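Long-range contacts in Bd3460 (Bdellovibrio bacteriovorus, PDB 5CEC), which binds the predatory endopeptidase Bd3459 as its ankyrin-repeat immunity protein and so probably protects the predator from its own enzyme: residues 36-41 with 70-75; 44-49 with 79-84. One frame throughout, in Å; residues are numbered along the deposited sequence.

Overall arrangement
Interactions 1 and 2 join helices 31-39 and 42-49 to helices 66-72 and 76-84 of the ankyrin stack at two levels, their centres about 11 Å apart. Interaction 1 (36-41 with 70-75) links the C-terminal ends of helices 31-39 and 66-72 and the turns that follow; interaction 2 (44-49 with 79-84) links helices 42-49 and 76-84. Both are mainly buried; Gln39 in the one and Lys46 in the other are exposed. Their chemistry differs. The turns meet closely through backbone carbonyls and one amide, beside bound Bd3459, whereas helices 42-49 and 76-84 stand further apart and are bridged by an aromatic ring, with no hydrogen bond between them. Ala70 CB against Val79 CG2 connects the two layers.

Interaction 1. Residues 36-41 with 70-75; sequences AAEQGD and AAMGGN
A first torsion of -61° at Asn75 sets CG anti to its carbonyl carbon, and chi2 of -43° turns the amide so that ND2 enters the C-terminal end of helix 31-39. There the nitrogen meets two successive carbonyls. Asn75 ND2 donates to Ala37 O at 2.8 Å, in the carbonyl plane, though the acceptor lies somewhat out of the amide plane. A weaker bond runs from Asn75 ND2 to Glu38 O at 2.9 Å. The N-H angle of 139° in the first bond is well short of straight, as fits one nitrogen serving two acceptors. Asn75 CG lies 3.5 Å from Gly40 CA, where the positive phi and the nearness of the amide both suit glycine. The same Ala37 O also receives a C-H from Ala70 CA at 3.3 Å, so the helices touch here, as small alanine side chains permit. Next to the Bd3459 interface, Met72 CE reaches Glu38 CG at 4.2 Å, and Tyr388 of Bd3459 packs on both residues. Asn75 thus ties the end of helix 31-39 to the turn between helices 66-72 and 76-84, while its OD1 accepts from Lys154 of Bd3459, so that one buried amide serves both fold and complex.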
loop_
_atom_site.group_PDB
_atom_site.type_symbol
_atom_site.label_atom_id
_atom_site.label_comp_id
_atom_site.label_asym_id
_atom_site.label_seq_id
_atom_site.Cartn_x
_atom_site.Cartn_y
_atom_site.Cartn_z
ATOM N N ALA B 36 -13.601 -12.711 0.976
ATOM C CA ALA B 36 -14.079 -11.439 0.419
ATOM C C ALA B 36 -13.927 -10.291 1.411
ATOM O O ALA B 36 -13.551 -9.175 1.037
ATOM C CB ALA B 36 -15.528 -11.580 -0.028
ATOM N N ALA B 37 -14.190 -10.592 2.681
ATOM C CA ALA B 37 -14.077 -9.587 3.732
ATOM C C ALA B 37 -12.644 -9.081 3.920
ATOM O O ALA B 37 -12.424 -7.879 4.111
ATOM C CB ALA B 37 -14.630 -10.113 5.048
ATOM N N GLU B 38 -11.678 -9.996 3.869
ATOM C CA GLU B 38 -10.262 -9.627 3.988
ATOM C C GLU B 38 -9.771 -8.899 2.728
ATOM O O GLU B 38 -9.000 -7.965 2.836
ATOM C CB GLU B 38 -9.396 -10.876 4.216
ATOM C CG GLU B 38 -7.970 -10.596 4.723
ATOM C CD GLU B 38 -6.945 -10.251 3.657
ATOM O OE1 GLU B 38 -7.161 -10.551 2.462
ATOM O OE2 GLU B 38 -5.901 -9.680 4.039
ATOM N N GLN B 39 -10.261 -9.317 1.563
ATOM C CA GLN B 39 -9.791 -8.795 0.277
ATOM C C GLN B 39 -10.375 -7.419 -0.081
ATOM O O GLN B 39 -9.868 -6.722 -0.973
ATOM C CB GLN B 39 -10.094 -9.814 -0.838
ATOM C CG GLN B 39 -9.302 -11.119 -0.722
ATOM C CD GLN B 39 -9.837 -12.271 -1.590
ATOM O OE1 GLN B 39 -10.665 -12.077 -2.493
ATOM N NE2 GLN B 39 -9.345 -13.487 -1.324
ATOM N N GLY B 40 -11.449 -7.028 0.589
ATOM C CA GLY B 40 -12.061 -5.741 0.328
ATOM C C GLY B 40 -13.082 -5.786 -0.791
ATOM O O GLY B 40 -13.353 -4.759 -1.388
ATOM N N ASP B 41 -13.663 -6.958 -1.068
ATOM C CA ASP B 41 -14.707 -7.093 -2.103
ATOM C C ASP B 41 -16.089 -6.964 -1.464
ATOM O O ASP B 41 -16.713 -7.948 -1.120
ATOM C CB ASP B 41 -14.554 -8.423 -2.852
ATOM C CG ASP B 41 -15.327 -8.449 -4.140
ATOM O OD1 ASP B 41 -16.353 -7.738 -4.222
ATOM O OD2 ASP B 41 -14.915 -9.181 -5.077
ATOM N N ALA B 70 -12.343 -8.354 7.835
ATOM C CA ALA B 70 -12.531 -7.012 7.299
ATOM C C ALA B 70 -11.634 -6.005 8.018
ATOM O O ALA B 70 -11.087 -5.096 7.398
ATOM C CB ALA B 70 -13.979 -6.596 7.423
ATOM N N ALA B 71 -11.530 -6.138 9.337
ATOM C CA ALA B 71 -10.708 -5.242 10.142
ATOM C C ALA B 71 -9.218 -5.365 9.804
ATOM O O ALA B 71 -8.548 -4.349 9.630
ATOM C CB ALA B 71 -10.935 -5.487 11.612
ATOM N N MET B 72 -8.729 -6.602 9.739
ATOM C CA MET B 72 -7.319 -6.890 9.423
ATOM C C MET B 72 -6.944 -6.339 8.051
ATOM O O MET B 72 -5.854 -5.826 7.857
ATOM C CB MET B 72 -7.062 -8.403 9.448
ATOM C CG MET B 72 -5.678 -8.861 8.982
ATOM S SD MET B 72 -5.371 -10.598 9.351
ATOM C CE MET B 72 -6.903 -11.207 8.777
ATOM N N GLY B 73 -7.884 -6.435 7.109
ATOM C CA GLY B 73 -7.651 -5.951 5.752
ATOM C C GLY B 73 -7.889 -4.456 5.568
ATOM O O GLY B 73 -7.737 -3.957 4.454
ATOM N N GLY B 74 -8.278 -3.759 6.641
ATOM C CA GLY B 74 -8.491 -2.320 6.580
ATOM C C GLY B 74 -9.668 -1.899 5.722
ATOM O O GLY B 74 -9.633 -0.844 5.080
ATOM N N ASN B 75 -10.725 -2.707 5.739
ATOM C CA ASN B 75 -11.833 -2.560 4.812
ATOM C C ASN B 75 -12.993 -1.912 5.555
ATOM O O ASN B 75 -13.886 -2.577 6.064
ATOM C CB ASN B 75 -12.161 -3.910 4.202
ATOM C CG ASN B 75 -10.978 -4.476 3.434
ATOM O OD1 ASN B 75 -10.308 -3.749 2.697
ATOM N ND2 ASN B 75 -10.730 -5.760 3.578
#

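Interaction 2. Residues 44-49 with 79-84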
loop_
_atom_site.group_PDB
_atom_site.type_symbol
_atom_site.label_atom_id
_atom_site.label_comp_id
_atom_site.label_asym_id
_atom_site.label_seq_id
_atom_site.Cartn_x
_atom_site.Cartn_y
_atom_site.Cartn_z
ATOM N N LYS B 44 -19.133 -8.740 -3.124
ATOM C CA LYS B 44 -19.138 -10.169 -2.831
ATOM C C LYS B 44 -19.637 -10.431 -1.418
ATOM O O LYS B 44 -20.390 -11.372 -1.183
ATOM C CB LYS B 44 -17.735 -10.747 -3.036
ATOM C CG LYS B 44 -17.656 -12.258 -3.104
ATOM C CD LYS B 44 -16.347 -12.716 -3.747
ATOM C CE LYS B 44 -16.264 -12.393 -5.240
ATOM N NZ LYS B 44 -15.081 -13.011 -5.908
ATOM N N VAL B 45 -19.225 -9.579 -0.483
ATOM C CA VAL B 45 -19.730 -9.652 0.886
ATOM C C VAL B 45 -21.263 -9.448 0.938
ATOM O O VAL B 45 -21.968 -10.261 1.525
ATOM C CB VAL B 45 -18.983 -8.673 1.818
ATOM C CG1 VAL B 45 -19.699 -8.518 3.168
ATOM C CG2 VAL B 45 -17.534 -9.139 2.029
ATOM N N LYS B 46 -21.773 -8.397 0.300
ATOM C CA LYS B 46 -23.236 -8.149 0.277
ATOM C C LYS B 46 -24.012 -9.289 -0.382
ATOM O O LYS B 46 -25.116 -9.644 0.071
ATOM C CB LYS B 46 -23.563 -6.814 -0.395
ATOM C CG LYS B 46 -23.153 -5.605 0.424
ATOM C CD LYS B 46 -23.668 -4.311 -0.187
ATOM C CE LYS B 46 -23.177 -3.107 0.581
ATOM N NZ LYS B 46 -23.737 -1.844 0.030
ATOM N N ASN B 47 -23.437 -9.863 -1.443
ATOM C CA ASN B 47 -24.041 -11.020 -2.117
ATOM C C ASN B 47 -24.055 -12.307 -1.311
ATOM O O ASN B 47 -24.786 -13.201 -1.653
ATOM C CB ASN B 47 -23.383 -11.272 -3.480
ATOM C CG ASN B 47 -23.744 -10.207 -4.513
ATOM O OD1 ASN B 47 -24.645 -9.384 -4.302
ATOM N ND2 ASN B 47 -23.038 -10.218 -5.641
ATOM N N LEU B 48 -23.264 -12.409 -0.251
ATOM C CA LEU B 48 -23.272 -13.597 0.630
ATOM C C LEU B 48 -24.041 -13.382 1.936
ATOM O O LEU B 48 -24.676 -14.309 2.450
ATOM C CB LEU B 48 -21.826 -14.023 0.949
ATOM C CG LEU B 48 -21.065 -14.692 -0.207
ATOM C CD1 LEU B 48 -19.567 -14.771 0.067
ATOM C CD2 LEU B 48 -21.636 -16.076 -0.477
ATOM N N VAL B 49 -23.978 -12.166 2.474
ATOM C CA VAL B 49 -24.538 -11.888 3.794
ATOM C C VAL B 49 -26.055 -11.726 3.725
ATOM O O VAL B 49 -26.761 -12.281 4.572
ATOM C CB VAL B 49 -23.873 -10.660 4.438
ATOM C CG1 VAL B 49 -24.583 -10.253 5.723
ATOM C CG2 VAL B 49 -22.408 -10.969 4.723
ATOM N N VAL B 79 -16.512 -3.273 7.144
ATOM C CA VAL B 79 -16.723 -3.214 8.593
ATOM C C VAL B 79 -18.044 -2.506 8.885
ATOM O O VAL B 79 -18.816 -2.985 9.688
ATOM C CB VAL B 79 -15.548 -2.522 9.305
ATOM C CG1 VAL B 79 -15.862 -2.157 10.752
ATOM C CG2 VAL B 79 -14.356 -3.441 9.269
ATOM N N LYS B 80 -18.308 -1.384 8.219
ATOM C CA LYS B 80 -19.547 -0.654 8.472
ATOM C C LYS B 80 -20.772 -1.503 8.137
ATOM O O LYS B 80 -21.771 -1.497 8.881
ATOM C CB LYS B 80 -19.574 0.648 7.669
ATOM C CG LYS B 80 -18.651 1.738 8.171
ATOM C CD LYS B 80 -18.716 2.966 7.260
ATOM C CE LYS B 80 -18.048 4.188 7.872
ATOM N NZ LYS B 80 -18.326 5.420 7.064
ATOM N N PHE B 81 -20.700 -2.227 7.019
ATOM C CA PHE B 81 -21.772 -3.128 6.618
ATOM C C PHE B 81 -22.025 -4.214 7.672
ATOM O O PHE B 81 -23.166 -4.473 8.086
ATOM C CB PHE B 81 -21.476 -3.757 5.245
ATOM C CG PHE B 81 -22.454 -4.828 4.847
ATOM C CD1 PHE B 81 -23.755 -4.489 4.481
ATOM C CD2 PHE B 81 -22.100 -6.180 4.880
ATOM C CE1 PHE B 81 -24.668 -5.472 4.136
ATOM C CE2 PHE B 81 -23.022 -7.172 4.535
ATOM C CZ PHE B 81 -24.303 -6.815 4.157
ATOM N N LEU B 82 -20.960 -4.821 8.165
ATOM C CA LEU B 82 -21.101 -5.844 9.200
ATOM C C LEU B 82 -21.595 -5.280 10.534
ATOM O O LEU B 82 -22.411 -5.916 11.212
ATOM C CB LEU B 82 -19.790 -6.577 9.410
ATOM C CG LEU B 82 -19.337 -7.411 8.206
ATOM C CD1 LEU B 82 -17.918 -7.941 8.393
ATOM C CD2 LEU B 82 -20.294 -8.550 7.867
ATOM N N LEU B 83 -21.156 -4.078 10.904
ATOM C CA LEU B 83 -21.686 -3.427 12.107
ATOM C C LEU B 83 -23.198 -3.188 11.992
ATOM O O LEU B 83 -23.933 -3.323 12.988
ATOM C CB LEU B 83 -20.963 -2.093 12.389
ATOM C CG LEU B 83 -19.490 -2.200 12.750
ATOM C CD1 LEU B 83 -18.873 -0.837 12.877
ATOM C CD2 LEU B 83 -19.320 -2.937 14.037
ATOM N N SER B 84 -23.676 -2.889 10.793
ATOM C CA SER B 84 -25.119 -2.694 10.581
ATOM C C SER B 84 -25.915 -3.988 10.770
ATOM O O SER B 84 -27.110 -3.930 11.016
ATOM C CB SER B 84 -25.380 -2.090 9.200
ATOM O OG SER B 84 -25.396 -3.065 8.163
#
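In the ankyrin-repeat fold, helices 42-49 and 76-84 pack side by side, and between residues 44-49 and 79-84 their axes run nearly parallel, 19° apart, with a closest approach of 11.2 Å. That spacing is bridged chiefly by Phe81, whose CG stands anti to the backbone N (chi1 173°) and carries the ring toward the neighbouring helix. Val45 is the first to meet it: Val45 CG1, also anti to its backbone N, lies 3.8 Å from Phe81 CD2, the valine and the ring running alongside in opposite senses. Next comes Lys46, which passes at a slant across the ring and sets its CG over one ring face. Lys46 CG sits 4.1 Å from the centroid of the Phe81 ring, 14° off the normal, a CH-pi contact displaced toward the rim. The extended chain beyond CG carries the ammonium group onward, with CE passing near Phe81 CD1. One turn after Val45, Val49 comes tip to tip with the ring at its edge, and Leu33 of helix 31-39 lies against both valines. Val49 also brings CG2 to within 4.5 Å of Leu82 CD2, a looser apolar contact between the same helices. The tightest approach is in the ring plane, where Val49 CB stands 3.6 Å from Phe81 CE2.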